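Local coordinates for ERPP protein (PDB 4BOB) that acts as an outer surface lipoprotein of Borrelia burgdorferi that acquires the human complement regulator factor H, probably helping the bacterium to escape complement, at residues 129-134 with 154-159; 53-58 with 66-71; 40-45 with 149-154; 89-94 with 133-138. All coordinates share one frame; numbering follows the deposited sequence.

Contact 1 (129-134 with 154-159); sequences GAEHIA and IPLEVL
Ile133 meets Ile154 as an antiparallel hydrogen-bonded pair, while the CG1-CD1 branch of Ile133 meets Leu156, and CG1 also meets Leu159, both in the helix that begins at once after the strand. Two backbone bonds define the pair: Ile133 N gives to Ile154 O, and Ile154 N gives to Ile133 O over 2.8 Å. Two residues on, Leu156 N gives to Glu131 O at 2.9 Å with a nearly straight N-H...O angle of 176°, which ties the first helical turn to the strand. The close packing lies on the face of Ile133 and Ile154. Ile133 CG1, anti to the carbonyl carbon (chi1 -73°), touches Leu159 CD1 and also lies 3.9 Å from Leu156 CD1. His132 and Pro155 form the adjoining non-hydrogen-bonded pair with diverging side chains. Even so, Pro155 CA sits over one face of the imidazole, 3.9 Å from the centroid of the His132 ring, a CH-pi contact, while His132 ND1 gives a bond to Ala130 O. Towards solvent the contact thins out: exposed Glu131 runs beside Leu156, and its OE1 comes only within 3.7 Å of Leu156 CD2. Pro155 takes the N-cap position of helix 156-162. Strand 119-126 pairs with the far edge of strand 131-139, strand 34-42 touches Ile154 and Pro155, and Met91 of helix 84-93 packs against Ile133 and Leu159.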
loop_
_atom_site.group_PDB
_atom_site.type_symbol
_atom_site.label_atom_id
_atom_site.label_comp_id
_atom_site.label_asym_id
_atom_site.label_seq_id
_atom_site.Cartn_x
_atom_site.Cartn_y
_atom_site.Cartn_z
ATOM N N GLY A 129 -13.857 -8.125 12.011
ATOM C CA GLY A 129 -13.430 -7.738 13.364
ATOM C C GLY A 129 -11.973 -7.309 13.405
ATOM O O GLY A 129 -11.426 -7.083 14.485
ATOM N N ALA A 130 -11.364 -7.172 12.220
ATOM C CA ALA A 130 -9.902 -7.050 12.059
ATOM C C ALA A 130 -9.496 -5.664 11.585
ATOM O O ALA A 130 -9.842 -5.277 10.454
ATOM C CB ALA A 130 -9.392 -8.093 11.071
ATOM N N GLU A 131 -8.772 -4.924 12.435
ATOM C CA GLU A 131 -8.336 -3.572 12.084
ATOM C C GLU A 131 -7.405 -3.695 10.895
ATOM O O GLU A 131 -6.572 -4.608 10.868
ATOM C CB GLU A 131 -7.603 -2.868 13.234
ATOM C CG GLU A 131 -8.461 -2.470 14.427
ATOM C CD GLU A 131 -7.737 -1.504 15.363
ATOM O OE1 GLU A 131 -6.651 -1.857 15.883
ATOM O OE2 GLU A 131 -8.259 -0.377 15.566
ATOM N N HIS A 132 -7.579 -2.806 9.908
ATOM C CA HIS A 132 -6.689 -2.714 8.744
ATOM C C HIS A 132 -6.169 -1.321 8.593
ATOM O O HIS A 132 -6.785 -0.375 9.052
ATOM C CB HIS A 132 -7.435 -2.982 7.448
ATOM C CG HIS A 132 -7.852 -4.400 7.251
ATOM N ND1 HIS A 132 -8.807 -5.002 8.031
ATOM C CD2 HIS A 132 -7.503 -5.305 6.306
ATOM C CE1 HIS A 132 -8.998 -6.237 7.605
ATOM N NE2 HIS A 132 -8.223 -6.444 6.554
ATOM N N ILE A 133 -5.052 -1.205 7.891
ATOM C CA ILE A 133 -4.539 0.074 7.422
ATOM C C ILE A 133 -5.218 0.335 6.070
ATOM O O ILE A 133 -5.072 -0.449 5.124
ATOM C CB ILE A 133 -2.992 0.028 7.287
ATOM C CG1 ILE A 133 -2.307 0.039 8.668
ATOM C CG2 ILE A 133 -2.462 1.168 6.430
ATOM C CD1 ILE A 133 -2.605 1.251 9.535
ATOM N N ALA A 134 -5.983 1.418 5.984
ATOM C CA ALA A 134 -6.688 1.749 4.751
ATOM C C ALA A 134 -6.144 3.051 4.180
ATOM O O ALA A 134 -5.840 3.962 4.944
ATOM C CB ALA A 134 -8.179 1.875 5.021
ATOM N N ILE A 154 -4.982 -3.139 4.255
ATOM C CA ILE A 154 -4.039 -4.193 4.679
ATOM C C ILE A 154 -4.212 -4.440 6.190
ATOM O O ILE A 154 -4.343 -3.485 6.938
ATOM C CB ILE A 154 -2.595 -3.754 4.354
ATOM C CG1 ILE A 154 -2.328 -3.915 2.865
ATOM C CG2 ILE A 154 -1.555 -4.574 5.113
ATOM C CD1 ILE A 154 -1.055 -3.233 2.411
ATOM N N PRO A 155 -4.210 -5.709 6.655
ATOM C CA PRO A 155 -4.498 -5.892 8.095
ATOM C C PRO A 155 -3.402 -5.322 8.975
ATOM O O PRO A 155 -2.234 -5.438 8.658
ATOM C CB PRO A 155 -4.586 -7.412 8.250
ATOM C CG PRO A 155 -3.674 -7.923 7.184
ATOM C CD PRO A 155 -3.921 -7.003 6.009
ATOM N N LEU A 156 -3.794 -4.683 10.064
ATOM C CA LEU A 156 -2.849 -3.966 10.919
ATOM C C LEU A 156 -1.869 -4.906 11.650
ATOM O O LEU A 156 -0.671 -4.711 11.588
ATOM C CB LEU A 156 -3.612 -3.089 11.910
ATOM C CG LEU A 156 -2.738 -2.302 12.881
ATOM C CD1 LEU A 156 -1.633 -1.501 12.185
ATOM C CD2 LEU A 156 -3.613 -1.396 13.737
ATOM N N GLU A 157 -2.407 -5.936 12.295
ATOM C CA GLU A 157 -1.637 -6.934 13.052
ATOM C C GLU A 157 -0.478 -7.580 12.294
ATOM O O GLU A 157 0.596 -7.840 12.868
ATOM C CB GLU A 157 -2.573 -8.044 13.547
ATOM C CG GLU A 157 -1.845 -9.290 14.038
ATOM C CD GLU A 157 -2.587 -10.031 15.125
ATOM O OE1 GLU A 157 -3.834 -9.872 15.220
ATOM O OE2 GLU A 157 -1.905 -10.773 15.880
ATOM N N VAL A 158 -0.685 -7.869 11.018
ATOM C CA VAL A 158 0.428 -8.376 10.221
ATOM C C VAL A 158 1.466 -7.258 9.954
ATOM O O VAL A 158 2.658 -7.496 10.102
ATOM C CB VAL A 158 -0.037 -9.050 8.913
ATOM C CG1 VAL A 158 1.168 -9.602 8.165
ATOM C CG2 VAL A 158 -1.034 -10.168 9.201
ATOM N N LEU A 159 1.017 -6.045 9.604
ATOM C CA LEU A 159 1.928 -4.903 9.394
ATOM C C LEU A 159 2.755 -4.539 10.636
ATOM O O LEU A 159 3.859 -4.034 10.534
ATOM C CB LEU A 159 1.159 -3.662 8.935
ATOM C CG LEU A 159 0.694 -3.525 7.475
ATOM C CD1 LEU A 159 -0.157 -2.276 7.293
ATOM C CD2 LEU A 159 1.846 -3.475 6.494
#

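Contact 2 (53-58 with 66-71); sequences DLVVRK and GLNAGG
With Val55 CG1 anti to the backbone N (chi1 172°), CG2 is left beside that N; Asn68 CG stands anti to its own carbonyl carbon, beside its own N, and the further rotation about chi2 (104°) turns OD1 to the valine. The two side chains approach at a slant on one face of the hairpin, Val55 CG2 lying 3.3 Å from Asn68 OD1. Gly66, which adds no side chain to this face, pairs with Val55 through two backbone bonds: Val55 N to Gly66 O at 3.0 Å and Gly66 N to Val55 O at 3.2 Å. Asn68 N gives to Asp53 O over 3.3 Å. The other face carries Leu54 and Leu67, a non-hydrogen-bonded pair whose side chains bend back over the neighbouring backbone. Leu54 CD1 comes to 3.7 Å from Gly66 O, an atom also met by Leu54 CA in a CA-H...O contact, and Leu67 CD1 comes to 3.9 Å from Asp53 O. The two strand segments run at 157° to each other, as expected for a twisted antiparallel hairpin. The carboxylate of Asp53 turns to Lys38, with which OD1 forms a salt bridge. Strand 34-42 flanks strand 48-58 and strand 72-79 flanks strand 63-69, while buried Leu67 packs on Ile39, Leu51 and Tyr105.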
loop_
_atom_site.group_PDB
_atom_site.type_symbol
_atom_site.label_atom_id
_atom_site.label_comp_id
_atom_site.label_asym_id
_atom_site.label_seq_id
_atom_site.Cartn_x
_atom_site.Cartn_y
_atom_site.Cartn_z
ATOM N N ASP A 53 -1.770 -10.529 -2.579
ATOM C CA ASP A 53 -0.678 -10.345 -1.613
ATOM C C ASP A 53 0.327 -9.283 -2.076
ATOM O O ASP A 53 0.633 -9.173 -3.269
ATOM C CB ASP A 53 0.096 -11.650 -1.405
ATOM C CG ASP A 53 -0.776 -12.776 -0.898
ATOM O OD1 ASP A 53 -1.767 -13.043 -1.586
ATOM O OD2 ASP A 53 -0.470 -13.394 0.160
ATOM N N LEU A 54 0.864 -8.545 -1.103
ATOM C CA LEU A 54 1.771 -7.434 -1.336
ATOM C C LEU A 54 3.124 -7.770 -0.731
ATOM O O LEU A 54 3.214 -8.080 0.465
ATOM C CB LEU A 54 1.214 -6.163 -0.686
ATOM C CG LEU A 54 1.914 -4.825 -0.960
ATOM C CD1 LEU A 54 1.516 -4.247 -2.306
ATOM C CD2 LEU A 54 1.566 -3.822 0.131
ATOM N N VAL A 55 4.164 -7.683 -1.562
ATOM C CA VAL A 55 5.513 -8.122 -1.218
ATOM C C VAL A 55 6.384 -6.920 -0.856
ATOM O O VAL A 55 6.917 -6.220 -1.742
ATOM C CB VAL A 55 6.157 -8.901 -2.388
ATOM C CG1 VAL A 55 7.634 -9.185 -2.120
ATOM C CG2 VAL A 55 5.407 -10.207 -2.636
ATOM N N VAL A 56 6.534 -6.683 0.446
ATOM C CA VAL A 56 7.259 -5.505 0.900
ATOM C C VAL A 56 8.726 -5.895 1.083
ATOM O O VAL A 56 9.051 -6.871 1.780
ATOM C CB VAL A 56 6.641 -4.877 2.176
ATOM C CG1 VAL A 56 7.101 -3.432 2.318
ATOM C CG2 VAL A 56 5.119 -4.908 2.114
ATOM N N ARG A 57 9.595 -5.135 0.422
ATOM C CA ARG A 57 11.019 -5.433 0.335
ATOM C C ARG A 57 11.815 -4.191 0.755
ATOM O O ARG A 57 11.471 -3.062 0.396
ATOM C CB ARG A 57 11.378 -5.854 -1.103
ATOM C CG ARG A 57 12.762 -6.494 -1.281
ATOM C CD ARG A 57 13.365 -6.168 -2.641
ATOM N NE ARG A 57 12.445 -6.474 -3.744
ATOM C CZ ARG A 57 12.331 -5.760 -4.870
ATOM N NH1 ARG A 57 13.068 -4.661 -5.070
ATOM N NH2 ARG A 57 11.458 -6.136 -5.810
ATOM N N LYS A 58 12.891 -4.429 1.499
ATOM C CA LYS A 58 13.689 -3.388 2.124
ATOM C C LYS A 58 15.026 -3.202 1.396
ATOM O O LYS A 58 15.855 -4.110 1.399
ATOM C CB LYS A 58 13.919 -3.784 3.582
ATOM C CG LYS A 58 14.953 -2.967 4.333
ATOM C CD LYS A 58 14.744 -1.473 4.164
ATOM C CE LYS A 58 15.812 -0.704 4.894
ATOM N NZ LYS A 58 15.815 0.698 4.423
ATOM N N GLY A 66 5.461 -4.480 -4.060
ATOM C CA GLY A 66 4.924 -4.950 -5.344
ATOM C C GLY A 66 3.683 -5.821 -5.221
ATOM O O GLY A 66 3.548 -6.634 -4.298
ATOM N N LEU A 67 2.781 -5.645 -6.178
ATOM C CA LEU A 67 1.492 -6.319 -6.174
ATOM C C LEU A 67 1.512 -7.555 -7.064
ATOM O O LEU A 67 1.713 -7.463 -8.283
ATOM C CB LEU A 67 0.371 -5.372 -6.649
ATOM C CG LEU A 67 -1.091 -5.901 -6.591
ATOM C CD1 LEU A 67 -1.440 -6.632 -5.287
ATOM C CD2 LEU A 67 -2.069 -4.767 -6.839
ATOM N N ASN A 68 1.282 -8.706 -6.428
ATOM C CA ASN A 68 0.902 -9.940 -7.122
ATOM C C ASN A 68 -0.597 -10.182 -6.987
ATOM O O ASN A 68 -1.033 -10.882 -6.093
ATOM C CB ASN A 68 1.662 -11.116 -6.544
ATOM C CG ASN A 68 3.121 -10.857 -6.490
ATOM O OD1 ASN A 68 3.665 -10.586 -5.431
ATOM N ND2 ASN A 68 3.756 -10.867 -7.639
ATOM N N ALA A 69 -1.369 -9.581 -7.877
ATOM C CA ALA A 69 -2.810 -9.717 -7.892
ATOM C C ALA A 69 -3.178 -10.429 -9.169
ATOM O O ALA A 69 -2.731 -10.025 -10.256
ATOM C CB ALA A 69 -3.464 -8.352 -7.867
ATOM N N GLY A 70 -3.997 -11.480 -9.031
ATOM C CA GLY A 70 -4.375 -12.341 -10.150
ATOM C C GLY A 70 -3.110 -12.979 -10.667
ATOM O O GLY A 70 -2.314 -13.499 -9.878
ATOM N N GLY A 71 -2.907 -12.915 -11.979
ATOM C CA GLY A 71 -1.628 -13.301 -12.596
ATOM C C GLY A 71 -0.822 -12.116 -13.124
ATOM O O GLY A 71 -0.036 -12.269 -14.057
#

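Contact 3 (40-45 with 149-154); sequences KNKDNN and TAEYAI
Lys40 and Ala153 form an antiparallel hydrogen-bonded pair, with Lys40 N to Ala153 O at 2.9 Å and Ala153 N to Lys40 O at 3.2 Å, between strand segments whose axes approach to 4.7 Å at an angle of 148°. Lys42 N adds a weak bond to Glu151 O at 3.3 Å. Asn41 and Tyr152, a non-hydrogen-bonded pair, share one face of the sheet. Asn41 CB approaches Tyr152 CD1 obliquely, at 4.1 Å; the asparagine CG stands between the backbone N and the carbonyl carbon (chi1 62°). Tyr152 CD1 also passes 3.6 Å from Lys40 O. This pairing joins the first and the last strand of the eight-stranded antiparallel sheet, so that the N- and C-terminal halves of the sheet meet along it. On the face of Lys40 and Ala153 the two CB atoms oppose each other, and the lysine chain then leads away, its NZ forming a salt bridge with Asp50. Lys42 and Glu151 run alongside each other in the same direction. Their aliphatic parts touch, Lys42 CG to Glu151 CB at 4.0 Å, whereas Lys42 NZ and Glu151 OE1 stay 4.3 Å apart, too far for a salt bridge. Past the strand end Asp43 OD1 accepts from Asn45 N in an Asx turn. Tyr152 OH bonds to Glu108, and the ring stacks edge-to-face with Phe76.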
loop_
_atom_site.group_PDB
_atom_site.type_symbol
_atom_site.label_atom_id
_atom_site.label_comp_id
_atom_site.label_asym_id
_atom_site.label_seq_id
_atom_site.Cartn_x
_atom_site.Cartn_y
_atom_site.Cartn_z
ATOM N N LYS A 40 -6.474 -5.915 0.283
ATOM C CA LYS A 40 -7.820 -5.795 -0.264
ATOM C C LYS A 40 -8.077 -4.485 -1.024
ATOM O O LYS A 40 -7.438 -3.466 -0.764
ATOM C CB LYS A 40 -8.807 -5.798 0.889
ATOM C CG LYS A 40 -8.810 -7.036 1.743
ATOM C CD LYS A 40 -9.692 -6.783 2.944
ATOM C CE LYS A 40 -9.907 -8.056 3.742
ATOM N NZ LYS A 40 -11.059 -8.834 3.201
ATOM N N ASN A 41 -9.050 -4.505 -1.930
ATOM C CA ASN A 41 -9.641 -3.252 -2.417
ATOM C C ASN A 41 -11.169 -3.212 -2.394
ATOM O O ASN A 41 -11.866 -4.235 -2.302
ATOM C CB ASN A 41 -9.161 -2.896 -3.825
ATOM C CG ASN A 41 -9.549 -3.936 -4.875
ATOM O OD1 ASN A 41 -10.291 -4.897 -4.618
ATOM N ND2 ASN A 41 -9.027 -3.750 -6.072
ATOM N N LYS A 42 -11.676 -1.994 -2.500
ATOM C CA LYS A 42 -13.093 -1.778 -2.664
ATOM C C LYS A 42 -13.488 -2.046 -4.109
ATOM O O LYS A 42 -12.900 -1.510 -5.047
ATOM C CB LYS A 42 -13.465 -0.374 -2.220
ATOM C CG LYS A 42 -13.542 -0.288 -0.711
ATOM C CD LYS A 42 -14.513 0.785 -0.270
ATOM C CE LYS A 42 -15.211 0.437 1.032
ATOM N NZ LYS A 42 -15.254 1.644 1.905
ATOM N N ASP A 43 -14.477 -2.903 -4.279
ATOM C CA ASP A 43 -14.886 -3.294 -5.602
ATOM C C ASP A 43 -15.848 -2.266 -6.179
ATOM O O ASP A 43 -16.079 -1.202 -5.582
ATOM C CB ASP A 43 -15.453 -4.732 -5.604
ATOM C CG ASP A 43 -16.799 -4.878 -4.871
ATOM O OD1 ASP A 43 -17.372 -3.902 -4.342
ATOM O OD2 ASP A 43 -17.279 -6.018 -4.833
ATOM N N ASN A 44 -16.407 -2.613 -7.337
ATOM C CA ASN A 44 -17.342 -1.766 -8.083
ATOM C C ASN A 44 -18.540 -1.230 -7.324
ATOM O O ASN A 44 -19.120 -0.237 -7.762
ATOM C CB ASN A 44 -17.830 -2.521 -9.308
ATOM C CG ASN A 44 -16.714 -2.757 -10.293
ATOM O OD1 ASN A 44 -16.471 -1.924 -11.168
ATOM N ND2 ASN A 44 -15.976 -3.856 -10.116
ATOM N N ASN A 45 -18.902 -1.895 -6.215
ATOM C CA ASN A 45 -20.011 -1.496 -5.330
ATOM C C ASN A 45 -19.590 -0.822 -4.023
ATOM O O ASN A 45 -20.420 -0.636 -3.145
ATOM C CB ASN A 45 -20.784 -2.742 -4.954
ATOM C CG ASN A 45 -21.331 -3.455 -6.156
ATOM O OD1 ASN A 45 -20.879 -4.543 -6.501
ATOM N ND2 ASN A 45 -22.296 -2.830 -6.823
ATOM N N THR A 149 -11.552 7.514 -6.860
ATOM C CA THR A 149 -10.183 7.022 -6.659
ATOM C C THR A 149 -10.244 5.542 -6.226
ATOM O O THR A 149 -11.322 5.033 -5.931
ATOM C CB THR A 149 -9.485 7.911 -5.601
ATOM O OG1 THR A 149 -8.101 8.075 -5.923
ATOM C CG2 THR A 149 -9.658 7.361 -4.183
ATOM N N ALA A 150 -9.118 4.841 -6.196
ATOM C CA ALA A 150 -9.104 3.449 -5.685
ATOM C C ALA A 150 -8.934 3.460 -4.156
ATOM O O ALA A 150 -8.331 4.382 -3.596
ATOM C CB ALA A 150 -7.988 2.649 -6.345
ATOM N N GLU A 151 -9.456 2.439 -3.473
ATOM C CA GLU A 151 -9.366 2.357 -2.005
ATOM C C GLU A 151 -8.728 1.025 -1.583
ATOM O O GLU A 151 -8.994 -0.019 -2.187
ATOM C CB GLU A 151 -10.759 2.558 -1.392
ATOM C CG GLU A 151 -10.782 2.863 0.117
ATOM C CD GLU A 151 -11.760 3.968 0.526
ATOM O OE1 GLU A 151 -12.702 4.278 -0.243
ATOM O OE2 GLU A 151 -11.579 4.541 1.626
ATOM N N TYR A 152 -7.875 1.062 -0.557
ATOM C CA TYR A 152 -7.075 -0.115 -0.181
ATOM C C TYR A 152 -6.973 -0.340 1.331
ATOM O O TYR A 152 -7.050 0.607 2.115
ATOM C CB TYR A 152 -5.642 -0.003 -0.737
ATOM C CG TYR A 152 -5.503 -0.108 -2.244
ATOM C CD1 TYR A 152 -5.504 -1.361 -2.889
ATOM C CD2 TYR A 152 -5.343 1.033 -3.028
ATOM C CE1 TYR A 152 -5.364 -1.462 -4.264
ATOM C CE2 TYR A 152 -5.210 0.936 -4.404
ATOM C CZ TYR A 152 -5.219 -0.311 -5.015
ATOM O OH TYR A 152 -5.079 -0.423 -6.383
ATOM N N ALA A 153 -6.734 -1.606 1.704
ATOM C CA ALA A 153 -6.798 -2.081 3.091
ATOM C C ALA A 153 -5.902 -3.274 3.288
ATOM O O ALA A 153 -6.067 -4.287 2.596
ATOM C CB ALA A 153 -8.234 -2.444 3.494
ATOM N N ILE A 154 -4.982 -3.139 4.255
ATOM C CA ILE A 154 -4.039 -4.193 4.679
ATOM C C ILE A 154 -4.212 -4.440 6.190
ATOM O O ILE A 154 -4.343 -3.485 6.938
ATOM C CB ILE A 154 -2.595 -3.754 4.354
ATOM C CG1 ILE A 154 -2.328 -3.915 2.865
ATOM C CG2 ILE A 154 -1.555 -4.574 5.113
ATOM C CD1 ILE A 154 -1.055 -3.233 2.411
#

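Contact 4 (89-94 with 133-138); sequences KAMTKG and IAFLGD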
loop_
_atom_site.group_PDB
_atom_site.type_symbol
_atom_site.label_atom_id
_atom_site.label_comp_id
_atom_site.label_asym_id
_atom_site.label_seq_id
_atom_site.Cartn_x
_atom_site.Cartn_y
_atom_site.Cartn_z
ATOM N N LYS A 89 5.525 4.304 10.934
ATOM C CA LYS A 89 4.508 5.067 11.661
ATOM C C LYS A 89 3.153 4.955 10.973
ATOM O O LYS A 89 2.192 4.455 11.555
ATOM C CB LYS A 89 4.953 6.532 11.741
ATOM C CG LYS A 89 3.862 7.596 11.735
ATOM C CD LYS A 89 3.237 7.817 13.099
ATOM C CE LYS A 89 2.523 9.173 13.159
ATOM N NZ LYS A 89 1.316 9.237 12.278
ATOM N N ALA A 90 3.103 5.398 9.719
ATOM C CA ALA A 90 1.868 5.443 8.928
ATOM C C ALA A 90 1.175 4.096 8.817
ATOM O O ALA A 90 -0.051 3.987 8.959
ATOM C CB ALA A 90 2.187 5.945 7.534
ATOM N N MET A 91 1.980 3.077 8.524
ATOM C CA MET A 91 1.473 1.728 8.315
ATOM C C MET A 91 1.217 0.949 9.647
ATOM O O MET A 91 0.765 -0.218 9.636
ATOM C CB MET A 91 2.421 0.982 7.375
ATOM C CG MET A 91 2.572 1.635 6.008
ATOM S SD MET A 91 1.097 1.775 4.941
ATOM C CE MET A 91 0.715 0.086 4.484
ATOM N N THR A 92 1.502 1.579 10.793
ATOM C CA THR A 92 1.165 0.977 12.096
ATOM C C THR A 92 0.172 1.824 12.920
ATOM O O THR A 92 -0.719 1.254 13.573
ATOM C CB THR A 92 2.418 0.669 12.925
ATOM O OG1 THR A 92 3.308 1.786 12.866
ATOM C CG2 THR A 92 3.114 -0.541 12.370
ATOM N N LYS A 93 0.291 3.152 12.852
ATOM C CA LYS A 93 -0.539 4.046 13.646
ATOM C C LYS A 93 -1.488 4.941 12.852
ATOM O O LYS A 93 -2.327 5.654 13.450
ATOM C CB LYS A 93 0.361 4.886 14.519
ATOM C CG LYS A 93 1.300 3.995 15.316
ATOM C CD LYS A 93 2.178 4.767 16.274
ATOM C CE LYS A 93 1.440 5.088 17.560
ATOM N NZ LYS A 93 2.427 5.670 18.537
ATOM N N GLY A 94 -1.414 4.873 11.520
ATOM C CA GLY A 94 -2.196 5.775 10.664
ATOM C C GLY A 94 -1.427 7.075 10.506
ATOM O O GLY A 94 -0.860 7.585 11.466
ATOM N N ILE A 133 -5.052 -1.205 7.891
ATOM C CA ILE A 133 -4.539 0.074 7.422
ATOM C C ILE A 133 -5.218 0.335 6.070
ATOM O O ILE A 133 -5.072 -0.449 5.124
ATOM C CB ILE A 133 -2.992 0.028 7.287
ATOM C CG1 ILE A 133 -2.307 0.039 8.668
ATOM C CG2 ILE A 133 -2.462 1.168 6.430
ATOM C CD1 ILE A 133 -2.605 1.251 9.535
ATOM N N ALA A 134 -5.983 1.418 5.984
ATOM C CA ALA A 134 -6.688 1.749 4.751
ATOM C C ALA A 134 -6.144 3.051 4.180
ATOM O O ALA A 134 -5.840 3.962 4.944
ATOM C CB ALA A 134 -8.179 1.875 5.021
ATOM N N PHE A 135 -6.028 3.137 2.852
ATOM C CA PHE A 135 -5.616 4.378 2.162
ATOM C C PHE A 135 -6.211 4.437 0.741
ATOM O O PHE A 135 -6.508 3.401 0.133
ATOM C CB PHE A 135 -4.076 4.486 2.097
ATOM C CG PHE A 135 -3.419 3.285 1.456
ATOM C CD1 PHE A 135 -3.159 2.143 2.193
ATOM C CD2 PHE A 135 -3.104 3.279 0.109
ATOM C CE1 PHE A 135 -2.591 1.030 1.613
ATOM C CE2 PHE A 135 -2.541 2.153 -0.478
ATOM C CZ PHE A 135 -2.277 1.032 0.277
ATOM N N LEU A 136 -6.373 5.652 0.222
ATOM C CA LEU A 136 -6.819 5.878 -1.170
ATOM C C LEU A 136 -5.679 5.759 -2.211
ATOM O O LEU A 136 -4.527 6.165 -1.966
ATOM C CB LEU A 136 -7.454 7.263 -1.304
ATOM C CG LEU A 136 -8.651 7.492 -0.374
ATOM C CD1 LEU A 136 -9.100 8.951 -0.374
ATOM C CD2 LEU A 136 -9.801 6.557 -0.735
ATOM N N GLY A 137 -6.009 5.199 -3.370
ATOM C CA GLY A 137 -5.068 5.115 -4.472
ATOM C C GLY A 137 -5.258 6.308 -5.389
ATOM O O GLY A 137 -5.583 7.415 -4.936
ATOM N N ASP A 138 -5.067 6.059 -6.684
ATOM C CA ASP A 138 -5.301 7.046 -7.746
ATOM C C ASP A 138 -6.697 6.906 -8.386
ATOM O O ASP A 138 -7.373 5.876 -8.266
ATOM C CB ASP A 138 -4.180 6.930 -8.825
ATOM C CG ASP A 138 -4.165 8.110 -9.827
ATOM O OD1 ASP A 138 -4.864 9.111 -9.590
ATOM O OD2 ASP A 138 -3.458 8.056 -10.863
#
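Ala90 O, which lies 3.8 Å from Ile133 CD1, is gripped by two donors: the hydroxyl of Thr122, on the neighbouring strand, and more weakly Gly94 N, at 3.0 Å. The carbonyl is thereby fixed between the end of its own helix and the sheet, with the isoleucine methyl against it. The next carbonyl, Met91 O, lies against the CG1-CD1 branch of Ile133, 3.7 Å from Ile133 CD1 and nearer still to CG1. Contact between side chains rests on Met91. Its CG stands anti to the carbonyl carbon (chi1 -60°), and bends at chi2 and chi3 curl the thioether round to the strand. Met91 SD and CE are then both 3.9 Å from Ile133 CG2. CE continues to Phe135, obliquely reaching CE1 of that ring at a loose 4.5 Å. The helix segment and the strand segment make an angle of 122°, and their axes come no nearer than 8.3 Å. The two backbones do not meet; side chains of the strand reach side chains and carbonyls of the helix. At the helix end Gly94 leaves helical geometry with positive phi (85°); a CB at these backbone angles would collide with the preceding carbonyl O, which accounts for a glycine here. Lys89 NZ, on the exposed side of the last turn, gives to Gly94 O at 2.9 Å. Phe97 and Leu159 also pack on Met91. The whole is helix-on-sheet packing, in which buried residues at the C-terminal end of helix 84-93 cover part of one face of the antiparallel sheet, at Ile133 and Phe135.

In the fold
From the N terminus, strand 34-42 enters contact 3 but waits for its partner until strand 149-155, closing a loop of over a hundred residues. Contact 2 is nested inside it as a local hairpin, followed by contact 4, also nested, which brings helix 84-93 to strand 131-139. Contact 1 begins where contact 4 ends and crosses contact 3, because its first segment lies inside that loop and its second runs past the loop's end. Contact 2 touches contacts 1 and 3 through Leu54 CD2, 3.5 Å from Ile154 CD1, but not contact 4. Contact 3 joins the two halves of the sheet, contact 2 belongs to the N-terminal half, and contacts 1 and 4 fix both helices to strand 131-139.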